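Local coordinates for protein blue-light receptor of the BLUF-family (Rhodobacter sphaeroides, PDB 2BYC) that binds flavin mononucleotide and probably serves as a bacterial blue-light photoreceptor of the BLUF family, at residues Glu4-Leu16 and Pro72-Thr86. Numbering follows the deposited sequence.
Sequences ELVSLTYRSRVRL and PRHQEILAFDLEPIT. With FMN (flavin mononucleotide), chain C.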
# COMPACT_ATOMS: atom_id res chain seq x y z
N GLU A 4 8.40 7.11 15.99
CA GLU A 4 7.78 8.16 15.21
C GLU A 4 6.96 7.52 14.05
O GLU A 4 7.35 6.48 13.53
CB GLU A 4 8.89 9.08 14.68
CG GLU A 4 8.40 10.45 14.26
CD GLU A 4 7.66 10.46 12.88
OE1 GLU A 4 8.31 10.17 11.84
OE2 GLU A 4 6.46 10.76 12.83
N LEU A 5 5.83 8.13 13.67
CA LEU A 5 5.00 7.56 12.63
C LEU A 5 5.60 7.90 11.27
O LEU A 5 5.90 9.07 10.97
CB LEU A 5 3.60 8.15 12.77
CG LEU A 5 2.31 7.62 12.11
CD1 LEU A 5 1.96 6.25 12.60
CD2 LEU A 5 1.21 8.52 12.57
N VAL A 6 5.73 6.89 10.44
CA VAL A 6 6.19 7.10 9.04
C VAL A 6 5.21 6.52 8.01
O VAL A 6 4.38 5.78 8.36
CB VAL A 6 7.57 6.52 8.84
CG1 VAL A 6 8.63 7.38 9.60
CG2 VAL A 6 7.59 5.03 9.21
N SER A 7 5.32 6.93 6.75
CA SER A 7 4.59 6.28 5.66
C SER A 7 5.62 5.82 4.63
O SER A 7 6.38 6.67 4.14
CB SER A 7 3.63 7.31 4.99
OG SER A 7 2.86 6.71 3.94
N LEU A 8 5.63 4.55 4.26
CA LEU A 8 6.49 4.10 3.15
C LEU A 8 5.66 3.64 1.99
O LEU A 8 4.67 2.98 2.22
CB LEU A 8 7.34 2.91 3.63
CG LEU A 8 8.45 2.28 2.85
CD1 LEU A 8 9.21 1.68 4.01
CD2 LEU A 8 7.82 1.12 2.07
N THR A 9 6.06 3.96 0.76
CA THR A 9 5.33 3.49 -0.42
C THR A 9 6.41 2.91 -1.32
O THR A 9 7.42 3.55 -1.48
CB THR A 9 4.76 4.71 -1.18
OG1 THR A 9 3.75 5.28 -0.36
CG2 THR A 9 4.10 4.30 -2.42
N TYR A 10 6.15 1.70 -1.85
CA TYR A 10 7.04 1.02 -2.76
C TYR A 10 6.20 0.51 -3.92
O TYR A 10 4.99 0.43 -3.86
CB TYR A 10 7.81 -0.13 -2.02
CG TYR A 10 6.90 -1.28 -1.72
CD1 TYR A 10 6.51 -2.12 -2.74
CD2 TYR A 10 6.45 -1.55 -0.41
CE1 TYR A 10 5.64 -3.15 -2.50
CE2 TYR A 10 5.58 -2.60 -0.16
CZ TYR A 10 5.22 -3.40 -1.21
OH TYR A 10 4.35 -4.45 -1.07
N ARG A 11 6.86 0.21 -5.01
CA ARG A 11 6.25 -0.31 -6.22
C ARG A 11 6.98 -1.60 -6.44
O ARG A 11 8.19 -1.66 -6.17
CB ARG A 11 6.59 0.62 -7.38
CG ARG A 11 5.85 0.33 -8.63
CD ARG A 11 6.13 1.38 -9.72
NE ARG A 11 7.46 1.18 -10.25
CZ ARG A 11 7.72 0.63 -11.43
NH1 ARG A 11 6.73 0.26 -12.23
NH2 ARG A 11 8.99 0.48 -11.81
N SER A 12 6.25 -2.64 -6.86
CA SER A 12 6.85 -3.94 -7.25
C SER A 12 6.15 -4.48 -8.42
O SER A 12 5.05 -4.05 -8.74
CB SER A 12 6.77 -4.98 -6.14
OG SER A 12 5.45 -5.28 -5.82
N ARG A 13 6.82 -5.43 -9.09
CA ARG A 13 6.19 -6.21 -10.15
C ARG A 13 5.52 -7.41 -9.60
O ARG A 13 6.11 -8.20 -8.86
CB ARG A 13 7.24 -6.77 -11.09
CG ARG A 13 7.49 -5.93 -12.25
CD ARG A 13 7.08 -6.65 -13.54
NE ARG A 13 6.88 -5.64 -14.58
CZ ARG A 13 6.30 -5.88 -15.75
NH1 ARG A 13 5.86 -7.12 -16.03
NH2 ARG A 13 6.13 -4.88 -16.62
N VAL A 14 4.29 -7.58 -10.02
CA VAL A 14 3.50 -8.73 -9.65
C VAL A 14 4.15 -10.04 -10.08
O VAL A 14 4.66 -10.14 -11.16
CB VAL A 14 2.13 -8.58 -10.27
CG1 VAL A 14 1.45 -9.87 -10.41
CG2 VAL A 14 1.33 -7.65 -9.38
N ARG A 15 4.15 -11.02 -9.20
CA ARG A 15 4.65 -12.29 -9.60
C ARG A 15 3.77 -13.41 -9.01
O ARG A 15 4.20 -14.22 -8.16
CB ARG A 15 6.10 -12.41 -9.19
CG ARG A 15 6.78 -13.48 -9.94
CD ARG A 15 7.81 -14.10 -9.04
NE ARG A 15 8.70 -14.93 -9.81
CZ ARG A 15 9.88 -15.36 -9.39
NH1 ARG A 15 10.33 -15.02 -8.16
NH2 ARG A 15 10.60 -16.14 -10.20
N LEU A 16 2.54 -13.43 -9.51
CA LEU A 16 1.44 -14.22 -8.91
C LEU A 16 1.13 -15.50 -9.70
O LEU A 16 0.86 -15.43 -10.88
CB LEU A 16 0.20 -13.35 -8.90
CG LEU A 16 0.23 -12.04 -8.13
CD1 LEU A 16 -1.17 -11.54 -8.10
CD2 LEU A 16 0.69 -12.36 -6.75
N PRO A 72 8.08 -13.89 -2.44
CA PRO A 72 8.33 -14.22 -3.84
C PRO A 72 7.23 -13.78 -4.81
O PRO A 72 7.43 -13.92 -6.02
CB PRO A 72 8.41 -15.74 -3.81
CG PRO A 72 8.58 -16.11 -2.31
CD PRO A 72 7.86 -15.07 -1.59
N ARG A 73 6.09 -13.28 -4.32
CA ARG A 73 4.95 -13.02 -5.19
C ARG A 73 5.07 -11.67 -5.84
O ARG A 73 4.12 -11.20 -6.51
CB ARG A 73 3.64 -13.21 -4.42
CG ARG A 73 3.42 -14.67 -3.91
CD ARG A 73 2.25 -14.76 -2.99
NE ARG A 73 2.65 -14.39 -1.65
CZ ARG A 73 1.86 -14.42 -0.59
NH1 ARG A 73 0.58 -14.84 -0.69
NH2 ARG A 73 2.33 -13.99 0.57
N HIS A 74 6.21 -11.01 -5.67
CA HIS A 74 6.52 -9.77 -6.43
C HIS A 74 8.00 -9.60 -6.58
O HIS A 74 8.72 -10.18 -5.82
CB HIS A 74 5.88 -8.49 -5.81
CG HIS A 74 6.28 -8.17 -4.40
ND1 HIS A 74 5.95 -6.97 -3.80
CD2 HIS A 74 6.95 -8.87 -3.45
CE1 HIS A 74 6.39 -6.94 -2.55
NE2 HIS A 74 6.99 -8.08 -2.31
N GLN A 75 8.44 -8.78 -7.52
CA GLN A 75 9.85 -8.57 -7.79
C GLN A 75 10.13 -7.14 -8.12
O GLN A 75 9.21 -6.37 -8.30
CB GLN A 75 10.29 -9.38 -9.03
CG GLN A 75 9.25 -9.42 -10.12
CD GLN A 75 9.48 -10.54 -11.17
OE1 GLN A 75 10.13 -11.58 -10.90
NE2 GLN A 75 8.95 -10.32 -12.38
N GLU A 76 11.43 -6.83 -8.24
CA GLU A 76 11.90 -5.51 -8.58
C GLU A 76 11.29 -4.50 -7.61
O GLU A 76 10.72 -3.52 -8.01
CB GLU A 76 11.45 -5.16 -9.98
CG GLU A 76 12.00 -6.11 -11.07
CD GLU A 76 11.47 -5.75 -12.45
OE1 GLU A 76 11.31 -4.52 -12.75
OE2 GLU A 76 11.19 -6.70 -13.24
N ILE A 77 11.38 -4.78 -6.33
CA ILE A 77 10.72 -3.88 -5.33
C ILE A 77 11.58 -2.65 -5.24
O ILE A 77 12.83 -2.75 -5.03
CB ILE A 77 10.66 -4.60 -4.01
CG1 ILE A 77 9.77 -5.83 -4.18
CG2 ILE A 77 10.18 -3.70 -2.88
CD1 ILE A 77 10.14 -6.93 -3.24
N LEU A 78 10.95 -1.48 -5.31
CA LEU A 78 11.71 -0.30 -5.08
C LEU A 78 10.82 0.74 -4.41
O LEU A 78 9.71 0.99 -4.81
CB LEU A 78 12.24 0.12 -6.46
CG LEU A 78 13.18 1.27 -6.53
CD1 LEU A 78 14.57 0.83 -6.05
CD2 LEU A 78 13.18 1.79 -8.00
N ALA A 79 11.33 1.30 -3.35
CA ALA A 79 10.62 2.29 -2.57
C ALA A 79 10.59 3.63 -3.29
O ALA A 79 11.57 4.11 -3.87
CB ALA A 79 11.21 2.45 -1.19
N PHE A 80 9.40 4.22 -3.23
CA PHE A 80 9.19 5.51 -3.77
C PHE A 80 9.59 6.54 -2.72
O PHE A 80 10.31 7.52 -2.97
CB PHE A 80 7.71 5.72 -4.11
CG PHE A 80 7.40 7.13 -4.36
CD1 PHE A 80 7.80 7.70 -5.56
CD2 PHE A 80 6.80 7.94 -3.37
CE1 PHE A 80 7.58 9.04 -5.83
CE2 PHE A 80 6.57 9.34 -3.60
CZ PHE A 80 6.95 9.91 -4.84
N ASP A 81 9.12 6.30 -1.50
CA ASP A 81 9.54 7.22 -0.48
C ASP A 81 9.25 6.66 0.89
O ASP A 81 8.61 5.61 1.01
CB ASP A 81 8.87 8.51 -0.74
CG ASP A 81 7.50 8.55 -0.21
OD1 ASP A 81 6.87 7.46 -0.03
OD2 ASP A 81 7.03 9.70 0.00
N LEU A 82 9.78 7.38 1.90
CA LEU A 82 9.58 7.04 3.25
C LEU A 82 9.56 8.37 3.95
O LEU A 82 10.49 9.12 3.93
CB LEU A 82 10.71 6.13 3.76
CG LEU A 82 10.68 6.00 5.31
CD1 LEU A 82 9.60 5.10 5.73
CD2 LEU A 82 11.99 5.46 5.77
N GLU A 83 8.44 8.66 4.56
CA GLU A 83 8.19 10.00 5.03
C GLU A 83 7.67 10.05 6.43
O GLU A 83 6.71 9.38 6.74
CB GLU A 83 7.15 10.67 4.07
CG GLU A 83 6.51 11.89 4.65
CD GLU A 83 5.33 12.40 3.87
OE1 GLU A 83 4.97 13.58 4.16
OE2 GLU A 83 4.72 11.65 3.07
N PRO A 84 8.32 10.79 7.30
CA PRO A 84 7.69 10.99 8.57
C PRO A 84 6.35 11.65 8.39
O PRO A 84 6.17 12.50 7.49
CB PRO A 84 8.61 12.00 9.25
CG PRO A 84 9.94 11.76 8.68
CD PRO A 84 9.67 11.39 7.24
N ILE A 85 5.41 11.28 9.25
CA ILE A 85 4.09 11.88 9.19
C ILE A 85 3.50 12.21 10.55
O ILE A 85 3.73 11.52 11.47
CB ILE A 85 3.10 10.95 8.46
CG1 ILE A 85 3.14 9.50 9.01
CG2 ILE A 85 3.34 11.08 6.97
CD1 ILE A 85 1.92 8.60 8.52
N THR A 86 2.64 13.23 10.58
CA THR A 86 1.88 13.74 11.76
C THR A 86 0.75 12.77 12.10
O THR A 86 0.59 12.33 13.26
CB THR A 86 1.31 15.19 11.42
OG1 THR A 86 2.39 16.15 11.45
CG2 THR A 86 0.18 15.66 12.35
N1 FMN C . 1.96 -9.07 4.87
C2 FMN C . 1.55 -8.29 5.92
O2 FMN C . 1.50 -8.77 7.08
N3 FMN C . 1.18 -7.00 5.74
C4 FMN C . 1.21 -6.52 4.48
O4 FMN C . 0.95 -5.37 4.30
C4A FMN C . 1.62 -7.30 3.39
N5 FMN C . 1.63 -6.76 2.11
C5A FMN C . 2.12 -7.50 1.02
C6 FMN C . 2.17 -6.97 -0.24
C7 FMN C . 2.59 -7.70 -1.36
C7M FMN C . 2.78 -7.02 -2.72
C8 FMN C . 2.99 -9.01 -1.17
C8M FMN C . 3.52 -9.86 -2.30
C9 FMN C . 2.95 -9.56 0.11
C9A FMN C . 2.51 -8.79 1.23
N10 FMN C . 2.45 -9.34 2.53
C10 FMN C . 2.02 -8.57 3.60
C1' FMN C . 2.54 -10.81 2.77
C2' FMN C . 3.80 -10.92 3.60
O2' FMN C . 4.79 -10.97 2.61
C3' FMN C . 3.88 -12.13 4.55
O3' FMN C . 4.08 -13.28 3.79
C4' FMN C . 2.68 -12.37 5.46
O4' FMN C . 2.53 -11.38 6.50
C5' FMN C . 2.87 -13.71 6.17
O5' FMN C . 2.12 -14.82 5.67
P FMN C . 2.09 -16.06 6.68
O1P FMN C . 1.16 -17.18 6.18
O2P FMN C . 3.54 -16.54 6.71
O3P FMN C . 1.64 -15.41 7.96
O HOH W 1 4.65 7.11 1.66
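Ser12 and His74 meet through matching first torsions: OG of Ser12 (chi1 62°) and CG of His74 (chi1 59°) each stand between their own backbone N and carbonyl carbon, bringing Ser12 OG into a 2.7 Å hydrogen bond with His74 ND1. FMN C8M lies over the centre of one imidazole face, 3.7 Å above the plane, Ile77 CD1 covers the rim of the opposite face, and His74 NE2 is hydrogen-bonded to Ile68 O. Tyr10 crosses the histidine at about a right angle, its OH 3.4 Å from FMN C6 and hydrogen-bonded to Gln52. Tyr10, Arg73 and His74 belong to the FMN pocket, and the Tyr10-Gln52-flavin grouping is the hallmark of BLUF domains. An alanine in place of His74 would probably leave Ser12 OG and Ile68 O without their mate and open a gap beside the flavin's dimethyl edge.

Two register shifts interrupt the antiparallel pairing. At the classic bulge Thr9 O accepts from both Phe80 N (2.7 Å) and Asp81 N (3.2 Å); the second shift falls between Arg11 and Arg13. A water links Asp81 OD1 (2.8 Å) to Thr9 OG1, which is also hydrogen-bonded to Thr53 OG1. On the other sheet face Leu82 CD1 packs 3.8 Å from Leu8 CB. Toward the start of 5-14, Ile85 N donates to Leu5 O and Ile85 CG1 comes 3.7 Å from Leu5 CG.

Strand 5-14 pairs antiparallel with 49-55 on one side and with 74-75 and 77-84 on the other, where the chain turns a corner at Glu76; Val6, Leu8 and Tyr10 rest on helix 58-69, while Leu16 and Arg73 reach helix 19-37.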